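Local coordinates for Alr3699 protein (Nostoc sp., PDB 4XSO) that is of unsettled function but is probably a glycosyltransferase-like protein with the two-domain GT-B fold, at residues M7-D13 with Y97-N103; P121-H127 with A151-N157. One frame throughout, in Å; residues are numbered along the deposited sequence.

From the N terminus, strand 9-13 is laid down first, and interaction 1 (7-13 with 97-103) joins it to strand 99-102, closing a loop that takes in strands 36-40 and 57-59 with helices 20-29, 45-52 and 85-95. The chain then runs through helix 105-118 into strand 122-126, and interaction 2 (121-127 with 151-157) closes a much shorter loop round helix 137-150. The two loops follow in series, neither nesting nor crossing. Strands 99-102 and 122-126 are neighbours, so both contacts belong to one parallel sheet of the N-terminal Rossmann-like domain. They touch directly: A102 N lies 2.8 Å from V123 O, and N103 OD1 lies 2.6 Å from H127 NE2, both probable hydrogen bonds.

Interaction 1: M7-D13 with Y97-N103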
ATOM      1  N   MET A   7       2.239 -25.865   3.645  1.00 55.00           N
ATOM      2  CA  MET A   7       2.477 -24.419   3.889  1.00 55.43           C
ATOM      3  C   MET A   7       3.602 -23.931   2.964  1.00 51.04           C
ATOM      4  O   MET A   7       4.777 -24.278   3.171  1.00 49.34           O
ATOM      5  CB  MET A   7       2.874 -24.150   5.349  1.00 54.33           C
ATOM      6  CG  MET A   7       3.260 -22.700   5.624  1.00 60.15           C
ATOM      7  SD  MET A   7       3.452 -22.203   7.366  1.00 55.07           S
ATOM      8  CE  MET A   7       2.383 -23.357   8.253  1.00 67.69           C
ATOM      9  N   LYS A   8       3.234 -23.120   1.976  1.00 43.57           N
ATOM     10  CA  LYS A   8       4.199 -22.340   1.176  1.00 41.02           C
ATOM     11  C   LYS A   8       4.434 -20.975   1.784  1.00 37.77           C
ATOM     12  O   LYS A   8       3.457 -20.248   2.137  1.00 32.86           O
ATOM     13  CB  LYS A   8       3.720 -22.170  -0.258  1.00 41.51           C
ATOM     14  CG  LYS A   8       3.484 -23.498  -0.967  1.00 47.78           C
ATOM     15  CD  LYS A   8       2.911 -23.299  -2.380  1.00 51.00           C
ATOM     16  CE  LYS A   8       4.004 -22.989  -3.404  1.00 53.15           C
ATOM     17  NZ  LYS A   8       3.535 -22.260  -4.631  1.00 59.41           N
ATOM     18  N   ILE A   9       5.716 -20.616   1.916  1.00 33.03           N
ATOM     19  CA  ILE A   9       6.074 -19.338   2.512  1.00 31.52           C
ATOM     20  C   ILE A   9       6.637 -18.374   1.523  1.00 29.87           C
ATOM     21  O   ILE A   9       7.550 -18.752   0.762  1.00 30.96           O
ATOM     22  CB  ILE A   9       7.087 -19.501   3.664  1.00 30.13           C
ATOM     23  CG1 ILE A   9       6.593 -20.501   4.682  1.00 33.36           C
ATOM     24  CG2 ILE A   9       7.437 -18.124   4.289  1.00 30.16           C
ATOM     25  CD1 ILE A   9       7.490 -20.591   5.937  1.00 34.84           C
ATOM     26  N   LEU A  10       6.122 -17.133   1.555  1.00 24.59           N
ATOM     27  CA  LEU A  10       6.711 -16.087   0.871  1.00 26.77           C
ATOM     28  C   LEU A  10       7.477 -15.217   1.903  1.00 28.52           C
ATOM     29  O   LEU A  10       6.873 -14.509   2.715  1.00 30.09           O
ATOM     30  CB  LEU A  10       5.645 -15.292   0.005  1.00 29.61           C
ATOM     31  CG  LEU A  10       6.226 -13.957  -0.535  1.00 28.22           C
ATOM     32  CD1 LEU A  10       7.280 -14.206  -1.582  1.00 29.49           C
ATOM     33  CD2 LEU A  10       5.184 -13.001  -1.119  1.00 28.75           C
ATOM     34  N   PHE A  11       8.788 -15.285   1.843  1.00 25.96           N
ATOM     35  CA  PHE A  11       9.704 -14.547   2.713  1.00 28.35           C
ATOM     36  C   PHE A  11       9.950 -13.287   1.958  1.00 34.41           C
ATOM     37  O   PHE A  11      10.087 -13.337   0.719  1.00 30.42           O
ATOM     38  CB  PHE A  11      11.049 -15.263   2.941  1.00 27.98           C
ATOM     39  CG  PHE A  11      10.967 -16.544   3.738  1.00 26.35           C
ATOM     40  CD1 PHE A  11      10.953 -16.519   5.137  1.00 28.53           C
ATOM     41  CD2 PHE A  11      10.927 -17.782   3.093  1.00 26.82           C
ATOM     42  CE1 PHE A  11      10.884 -17.676   5.870  1.00 28.14           C
ATOM     43  CE2 PHE A  11      10.995 -18.949   3.852  1.00 26.66           C
ATOM     44  CZ  PHE A  11      10.914 -18.912   5.219  1.00 28.69           C
ATOM     45  N   LEU A  12      10.004 -12.181   2.693  1.00 31.35           N
ATOM     46  CA  LEU A  12      10.298 -10.898   2.127  1.00 32.86           C
ATOM     47  C   LEU A  12      11.399 -10.194   2.863  1.00 33.02           C
ATOM     48  O   LEU A  12      11.467 -10.168   4.105  1.00 33.28           O
ATOM     49  CB  LEU A  12       9.041  -9.992   2.189  1.00 31.96           C
ATOM     50  CG  LEU A  12       7.857 -10.343   1.342  1.00 33.78           C
ATOM     51  CD1 LEU A  12       6.699  -9.365   1.660  1.00 37.47           C
ATOM     52  CD2 LEU A  12       8.273 -10.251  -0.126  1.00 35.64           C
ATOM     53  N   ASP A  13      12.291  -9.570   2.111  1.00 31.62           N
ATOM     54  CA  ASP A  13      13.423  -8.929   2.749  1.00 31.61           C
ATOM     55  C   ASP A  13      13.902  -7.743   1.897  1.00 37.20           C
ATOM     56  O   ASP A  13      14.093  -7.868   0.706  1.00 32.71           O
ATOM     57  CB  ASP A  13      14.523  -9.953   3.022  1.00 33.68           C
ATOM     58  CG  ASP A  13      15.669  -9.396   3.877  1.00 35.78           C
ATOM     59  OD1 ASP A  13      16.302  -8.378   3.470  1.00 44.10           O
ATOM     60  OD2 ASP A  13      16.014 -10.019   4.928  1.00 39.84           O
ATOM     61  N   TYR A  97       1.018 -18.275  -2.259  1.00 36.84           N
ATOM     62  CA  TYR A  97       1.669 -18.726  -1.031  1.00 33.26           C
ATOM     63  C   TYR A  97       0.647 -18.724   0.109  1.00 36.34           C
ATOM     64  O   TYR A  97      -0.467 -18.194  -0.046  1.00 36.09           O
ATOM     65  CB  TYR A  97       2.906 -17.859  -0.765  1.00 33.66           C
ATOM     66  CG  TYR A  97       3.984 -18.143  -1.777  1.00 33.87           C
ATOM     67  CD1 TYR A  97       3.951 -17.528  -3.018  1.00 33.22           C
ATOM     68  CD2 TYR A  97       4.985 -19.073  -1.512  1.00 33.41           C
ATOM     69  CE1 TYR A  97       4.849 -17.854  -3.998  1.00 37.19           C
ATOM     70  CE2 TYR A  97       5.903 -19.406  -2.480  1.00 31.21           C
ATOM     71  CZ  TYR A  97       5.811 -18.807  -3.718  1.00 34.27           C
ATOM     72  OH  TYR A  97       6.721 -19.063  -4.642  1.00 31.17           O
ATOM     73  N   ASP A  98       0.970 -19.371   1.218  1.00 32.56           N
ATOM     74  CA  ASP A  98       0.028 -19.493   2.306  1.00 34.34           C
ATOM     75  C   ASP A  98       0.339 -18.567   3.495  1.00 35.55           C
ATOM     76  O   ASP A  98      -0.436 -18.502   4.424  1.00 33.62           O
ATOM     77  CB  ASP A  98       0.054 -20.884   2.828  1.00 35.46           C
ATOM     78  CG  ASP A  98      -0.243 -21.892   1.766  1.00 42.79           C
ATOM     79  OD1 ASP A  98      -1.348 -21.905   1.193  1.00 43.55           O
ATOM     80  OD2 ASP A  98       0.668 -22.665   1.475  1.00 43.12           O
ATOM     81  N   LEU A  99       1.524 -17.984   3.511  1.00 34.45           N
ATOM     82  CA  LEU A  99       1.980 -17.185   4.584  1.00 32.18           C
ATOM     83  C   LEU A  99       3.075 -16.221   4.073  1.00 33.71           C
ATOM     84  O   LEU A  99       3.898 -16.581   3.223  1.00 30.08           O
ATOM     85  CB  LEU A  99       2.576 -18.127   5.647  1.00 39.32           C
ATOM     86  CG  LEU A  99       3.034 -17.354   6.924  1.00 40.61           C
ATOM     87  CD1 LEU A  99       2.595 -18.044   8.182  1.00 48.24           C
ATOM     88  CD2 LEU A  99       4.533 -17.124   6.994  1.00 42.81           C
ATOM     89  N   ILE A 100       3.090 -15.014   4.623  1.00 31.45           N
ATOM     90  CA  ILE A 100       4.047 -14.005   4.269  1.00 28.15           C
ATOM     91  C   ILE A 100       4.909 -13.793   5.496  1.00 32.49           C
ATOM     92  O   ILE A 100       4.371 -13.556   6.604  1.00 28.62           O
ATOM     93  CB  ILE A 100       3.370 -12.656   3.900  1.00 27.89           C
ATOM     94  CG1 ILE A 100       2.439 -12.810   2.706  1.00 33.31           C
ATOM     95  CG2 ILE A 100       4.368 -11.599   3.574  1.00 28.07           C
ATOM     96  CD1 ILE A 100       1.550 -11.556   2.606  1.00 34.51           C
ATOM     97  N   TYR A 101       6.246 -13.879   5.299  1.00 32.06           N
ATOM     98  CA  TYR A 101       7.185 -13.817   6.429  1.00 32.92           C
ATOM     99  C   TYR A 101       8.151 -12.679   6.140  1.00 33.03           C
ATOM    100  O   TYR A 101       9.054 -12.800   5.302  1.00 31.85           O
ATOM    101  CB  TYR A 101       7.862 -15.188   6.571  1.00 32.01           C
ATOM    102  CG  TYR A 101       8.687 -15.465   7.768  1.00 30.86           C
ATOM    103  CD1 TYR A 101       9.878 -14.814   7.999  1.00 32.44           C
ATOM    104  CD2 TYR A 101       8.356 -16.539   8.599  1.00 36.00           C
ATOM    105  CE1 TYR A 101      10.709 -15.175   9.055  1.00 33.63           C
ATOM    106  CE2 TYR A 101       9.166 -16.906   9.679  1.00 33.27           C
ATOM    107  CZ  TYR A 101      10.331 -16.230   9.908  1.00 32.43           C
ATOM    108  OH  TYR A 101      11.130 -16.601  10.967  1.00 30.08           O
ATOM    109  N   ALA A 102       7.861 -11.546   6.758  1.00 29.61           N
ATOM    110  CA  ALA A 102       8.637 -10.294   6.569  1.00 31.03           C
ATOM    111  C   ALA A 102       9.791 -10.245   7.546  1.00 29.76           C
ATOM    112  O   ALA A 102       9.601 -10.347   8.772  1.00 28.68           O
ATOM    113  CB  ALA A 102       7.734  -9.096   6.761  1.00 30.29           C
ATOM    114  N   ASN A 103      10.982 -10.040   6.977  1.00 30.51           N
ATOM    115  CA  ASN A 103      12.230 -10.152   7.681  1.00 31.08           C
ATOM    116  C   ASN A 103      12.957  -8.813   7.960  1.00 30.61           C
ATOM    117  O   ASN A 103      14.002  -8.796   8.584  1.00 31.23           O
ATOM    118  CB  ASN A 103      13.122 -11.138   6.937  1.00 30.96           C
ATOM    119  CG  ASN A 103      14.170 -11.775   7.852  1.00 31.21           C
ATOM    120  OD1 ASN A 103      13.826 -12.393   8.818  1.00 31.13           O
ATOM    121  ND2 ASN A 103      15.452 -11.648   7.503  1.00 34.68           N
TER
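F11 and Y101 meet edge to face where strands 9-13 and 99-102 run parallel in the central sheet of a Rossmann-like domain, the N-terminal half of a GT-B fold. F11 CB lies 4.0 Å from Y101 O; chi1 of -67° sets CG beside the backbone N and anti to the carbonyl carbon; CD1 then reaches Y101 CD1 at 3.5 Å, and CE1 sits over the Y101 ring, displaced toward its rim. The ring planes are 62° apart. I9 CG2 covers the centre of one F11 face and also touches Y101 CB, packing I9, F11 and Y101 together on one side of the sheet, where L25 and A29 of helix 20-29 add to the cover of F11. Y101 OH is hydrogen-bonded to H125 ND1. On the other side, L12 CD1 meets I100 CG2 at 3.8 Å.

The backbone ladder runs L10 N to L99 O, Y101 N to L10 O, L12 N to Y101 O and N103 N to L12 O. Before it, D98 pairs twice with K8: K8 N gives a nearly straight bond to the anti lone pair of D98 OD2 (2.7 Å), and D98 N bonds to K8 O. The lysine chain bends at chi3 (82°), carrying NZ over a face of the Y97 ring, 4.5 Å from its centroid, as a cation-pi contact; E96 O accepts from the same NZ. At the C-terminal end, with N103 OD1 engaged by H127, N103 ND2 donates to A21 O and, in its amide plane, to D13 OD2 at 3.1 Å.

Interaction 2: P121-H127 with A151-N157; sequences PLVYHLH and ASLVIAN. With GOL (glycerol), chain C.
The H125 imidazole rests with one face on I155, whose CG2 stands almost on the ring normal, 3.7 Å from the centroid, in a CH-pi contact. Chi1 of -65° in I155 turns CG2 anti to the backbone N, toward the ring, and places CG1 anti to the carbonyl carbon, from where CD1 meets V123 CG1 at 3.9 Å. H127 CE1 lies over the opposite face of H125, and the hydrogen bond between H125 ND1 and Y101 OH helps fix the ring's rotation. V123 CG1 also packs alongside L153 CD2. On the other face of the sheet, Y124 CD2 touches V154 CG2. Backbone bonds S152 N to L122 O, Y124 N to L153 O, I155 N to Y124 O, L126 N to I155 O and N157 N to L126 O join the strands.

At the C-terminal end, N157 has chi1 of 65°, its CG wedged between the backbone N and the carbonyl carbon. From there ND2 reaches glycerol O1 (2.7 Å) in a nearly straight bond, plus a weak one to H127 O. H127 ND1 donates to the same glycerol oxygen at 2.8 Å, its NE2 being held by N103. The glycerol also bonds N180. At the other end a water accepts from L122 N and is hydrogen-bonded to S152 OG (2.8 Å).

Strands 122-126 and 153-156 are the parallel arms of a right-handed beta-alpha-beta unit crossing over through helix 137-150. Helix 105-118 packs on L122 and Y124, F165 of helix 159-167 touches L126 and V154, and strand 99-102 is the next strand beyond 122-126.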
ATOM      1  N   PRO A 121      -1.986 -14.844   6.155  1.00 31.12           N
ATOM      2  CA  PRO A 121      -1.390 -14.354   7.414  1.00 34.46           C
ATOM      3  C   PRO A 121       0.066 -13.824   7.232  1.00 32.64           C
ATOM      4  O   PRO A 121       0.743 -14.135   6.270  1.00 36.76           O
ATOM      5  CB  PRO A 121      -1.405 -15.568   8.315  1.00 36.89           C
ATOM      6  CG  PRO A 121      -1.553 -16.765   7.369  1.00 42.63           C
ATOM      7  CD  PRO A 121      -2.281 -16.284   6.159  1.00 36.36           C
ATOM      8  N   LEU A 122       0.495 -13.033   8.188  1.00 28.82           N
ATOM      9  CA  LEU A 122       1.758 -12.365   8.158  1.00 28.65           C
ATOM     10  C   LEU A 122       2.472 -12.630   9.489  1.00 30.71           C
ATOM     11  O   LEU A 122       1.892 -12.523  10.589  1.00 28.44           O
ATOM     12  CB  LEU A 122       1.511 -10.890   8.005  1.00 28.40           C
ATOM     13  CG  LEU A 122       2.671  -9.926   8.215  1.00 33.02           C
ATOM     14  CD1 LEU A 122       3.611 -10.047   7.043  1.00 31.80           C
ATOM     15  CD2 LEU A 122       2.190  -8.455   8.418  1.00 32.60           C
ATOM     16  N   VAL A 123       3.748 -12.924   9.338  1.00 27.41           N
ATOM     17  CA  VAL A 123       4.717 -13.027  10.407  1.00 26.25           C
ATOM     18  C   VAL A 123       5.762 -11.991  10.126  1.00 25.38           C
ATOM     19  O   VAL A 123       6.209 -11.833   9.002  1.00 26.73           O
ATOM     20  CB  VAL A 123       5.430 -14.400  10.428  1.00 30.16           C
ATOM     21  CG1 VAL A 123       6.484 -14.357  11.510  1.00 34.21           C
ATOM     22  CG2 VAL A 123       4.433 -15.554  10.682  1.00 33.06           C
ATOM     23  N   TYR A 124       6.114 -11.247  11.144  1.00 27.70           N
ATOM     24  CA  TYR A 124       7.189 -10.330  11.128  1.00 24.96           C
ATOM     25  C   TYR A 124       8.316 -10.889  12.038  1.00 28.29           C
ATOM     26  O   TYR A 124       8.093 -11.123  13.198  1.00 28.89           O
ATOM     27  CB  TYR A 124       6.702  -9.009  11.725  1.00 30.05           C
ATOM     28  CG  TYR A 124       7.704  -7.868  11.859  1.00 28.19           C
ATOM     29  CD1 TYR A 124       8.762  -7.740  11.026  1.00 31.78           C
ATOM     30  CD2 TYR A 124       7.498  -6.857  12.827  1.00 34.60           C
ATOM     31  CE1 TYR A 124       9.634  -6.671  11.134  1.00 29.62           C
ATOM     32  CE2 TYR A 124       8.357  -5.785  12.956  1.00 29.09           C
ATOM     33  CZ  TYR A 124       9.418  -5.701  12.090  1.00 35.21           C
ATOM     34  OH  TYR A 124      10.276  -4.628  12.136  1.00 39.20           O
ATOM     35  N   HIS A 125       9.492 -11.091  11.479  1.00 28.79           N
ATOM     36  CA  HIS A 125      10.688 -11.441  12.252  1.00 28.88           C
ATOM     37  C   HIS A 125      11.528 -10.247  12.420  1.00 32.55           C
ATOM     38  O   HIS A 125      12.013  -9.707  11.434  1.00 28.54           O
ATOM     39  CB  HIS A 125      11.476 -12.480  11.499  1.00 33.53           C
ATOM     40  CG  HIS A 125      12.475 -13.162  12.342  1.00 32.74           C
ATOM     41  ND1 HIS A 125      12.747 -14.492  12.197  1.00 34.23           N
ATOM     42  CD2 HIS A 125      13.258 -12.713  13.355  1.00 38.91           C
ATOM     43  CE1 HIS A 125      13.681 -14.841  13.063  1.00 41.39           C
ATOM     44  NE2 HIS A 125      14.014 -13.780  13.772  1.00 36.56           N
ATOM     45  N   LEU A 126      11.586  -9.787  13.665  1.00 32.20           N
ATOM     46  CA  LEU A 126      12.152  -8.531  14.041  1.00 32.47           C
ATOM     47  C   LEU A 126      13.606  -8.825  14.394  1.00 32.64           C
ATOM     48  O   LEU A 126      13.906  -9.530  15.394  1.00 35.95           O
ATOM     49  CB  LEU A 126      11.387  -8.043  15.266  1.00 33.36           C
ATOM     50  CG  LEU A 126      11.842  -6.735  15.942  1.00 34.62           C
ATOM     51  CD1 LEU A 126      11.744  -5.529  15.019  1.00 35.25           C
ATOM     52  CD2 LEU A 126      11.029  -6.467  17.188  1.00 31.84           C
ATOM     53  N   HIS A 127      14.519  -8.318  13.586  1.00 32.16           N
ATOM     54  CA  HIS A 127      15.917  -8.489  13.830  1.00 35.03           C
ATOM     55  C   HIS A 127      16.571  -7.194  14.352  1.00 40.10           C
ATOM     56  O   HIS A 127      17.779  -7.208  14.632  1.00 38.79           O
ATOM     57  CB  HIS A 127      16.663  -8.903  12.568  1.00 34.29           C
ATOM     58  CG  HIS A 127      16.233 -10.215  11.997  1.00 30.86           C
ATOM     59  ND1 HIS A 127      16.719 -11.407  12.459  1.00 33.10           N
ATOM     60  CD2 HIS A 127      15.392 -10.523  10.983  1.00 32.40           C
ATOM     61  CE1 HIS A 127      16.193 -12.407  11.782  1.00 31.81           C
ATOM     62  NE2 HIS A 127      15.402 -11.898  10.859  1.00 33.79           N
ATOM     63  N   ALA A 151      -0.030  -8.275  11.756  1.00 25.91           N
ATOM     64  CA  ALA A 151       0.849  -9.459  11.974  1.00 29.32           C
ATOM     65  C   ALA A 151       0.215 -10.434  12.931  1.00 33.04           C
ATOM     66  O   ALA A 151      -0.246 -10.039  13.945  1.00 31.22           O
ATOM     67  CB  ALA A 151       2.187  -8.975  12.524  1.00 30.10           C
ATOM     68  N   SER A 152       0.178 -11.726  12.594  1.00 31.85           N
ATOM     69  CA  SER A 152      -0.264 -12.726  13.487  1.00 30.92           C
ATOM     70  C   SER A 152       0.742 -13.011  14.584  1.00 31.92           C
ATOM     71  O   SER A 152       0.392 -13.595  15.584  1.00 29.42           O
ATOM     72  CB  SER A 152      -0.517 -14.047  12.719  1.00 34.00           C
ATOM     73  OG  SER A 152      -1.648 -13.889  11.920  1.00 32.63           O
ATOM     74  N   LEU A 153       2.007 -12.673  14.347  1.00 30.23           N
ATOM     75  CA  LEU A 153       3.073 -13.073  15.216  1.00 29.89           C
ATOM     76  C   LEU A 153       4.274 -12.154  14.908  1.00 27.86           C
ATOM     77  O   LEU A 153       4.538 -11.843  13.766  1.00 28.51           O
ATOM     78  CB  LEU A 153       3.418 -14.530  14.905  1.00 35.65           C
ATOM     79  CG  LEU A 153       4.769 -14.954  15.430  1.00 40.92           C
ATOM     80  CD1 LEU A 153       4.665 -15.146  16.935  1.00 41.41           C
ATOM     81  CD2 LEU A 153       5.181 -16.246  14.717  1.00 46.88           C
ATOM     82  N   VAL A 154       4.986 -11.740  15.944  1.00 28.63           N
ATOM     83  CA  VAL A 154       6.212 -10.972  15.793  1.00 26.57           C
ATOM     84  C   VAL A 154       7.323 -11.793  16.449  1.00 30.27           C
ATOM     85  O   VAL A 154       7.307 -11.997  17.653  1.00 28.36           O
ATOM     86  CB  VAL A 154       6.086  -9.628  16.483  1.00 27.34           C
ATOM     87  CG1 VAL A 154       7.423  -8.918  16.547  1.00 29.13           C
ATOM     88  CG2 VAL A 154       5.060  -8.781  15.727  1.00 26.54           C
ATOM     89  N   ILE A 155       8.250 -12.311  15.646  1.00 28.19           N
ATOM     90  CA  ILE A 155       9.354 -13.110  16.164  1.00 27.68           C
ATOM     91  C   ILE A 155      10.475 -12.178  16.437  1.00 28.38           C
ATOM     92  O   ILE A 155      10.890 -11.424  15.560  1.00 30.43           O
ATOM     93  CB  ILE A 155       9.795 -14.195  15.152  1.00 30.30           C
ATOM     94  CG1 ILE A 155       8.657 -15.193  14.952  1.00 33.76           C
ATOM     95  CG2 ILE A 155      10.997 -14.946  15.681  1.00 28.30           C
ATOM     96  CD1 ILE A 155       8.962 -16.229  13.882  1.00 35.42           C
ATOM     97  N   ALA A 156      10.934 -12.138  17.675  1.00 30.24           N
ATOM     98  CA  ALA A 156      12.049 -11.242  18.037  1.00 29.34           C
ATOM     99  C   ALA A 156      13.330 -12.048  18.295  1.00 27.39           C
ATOM    100  O   ALA A 156      13.258 -13.124  18.856  1.00 31.58           O
ATOM    101  CB  ALA A 156      11.682 -10.406  19.247  1.00 31.88           C
ATOM    102  N   ASN A 157      14.469 -11.562  17.807  1.00 26.68           N
ATOM    103  CA  ASN A 157      15.732 -12.293  17.874  1.00 29.48           C
ATOM    104  C   ASN A 157      16.385 -12.203  19.231  1.00 29.81           C
ATOM    105  O   ASN A 157      17.352 -12.920  19.561  1.00 29.14           O
ATOM    106  CB  ASN A 157      16.640 -11.884  16.727  1.00 29.15           C
ATOM    107  CG  ASN A 157      17.088 -10.401  16.809  1.00 31.64           C
ATOM    108  OD1 ASN A 157      16.600  -9.620  17.652  1.00 28.83           O
ATOM    109  ND2 ASN A 157      18.046 -10.040  15.944  1.00 32.66           N
TER
HETATM  110  C1  GOL C 401      19.945 -11.003  13.091  1.00 43.14           C
HETATM  111  O1  GOL C 401      19.057 -11.662  13.985  1.00 39.43           O
HETATM  112  C2  GOL C 401      21.016 -10.440  14.006  1.00 50.04           C
HETATM  113  O2  GOL C 401      22.068 -11.392  13.999  1.00 51.40           O
HETATM  114  C3  GOL C 401      21.462  -9.072  13.547  1.00 54.81           C
HETATM  115  O3  GOL C 401      22.796  -9.136  13.061  1.00 59.32           O
HETATM  116  O   HOH W   1      -1.577 -11.940   9.882  1.00 31.38           O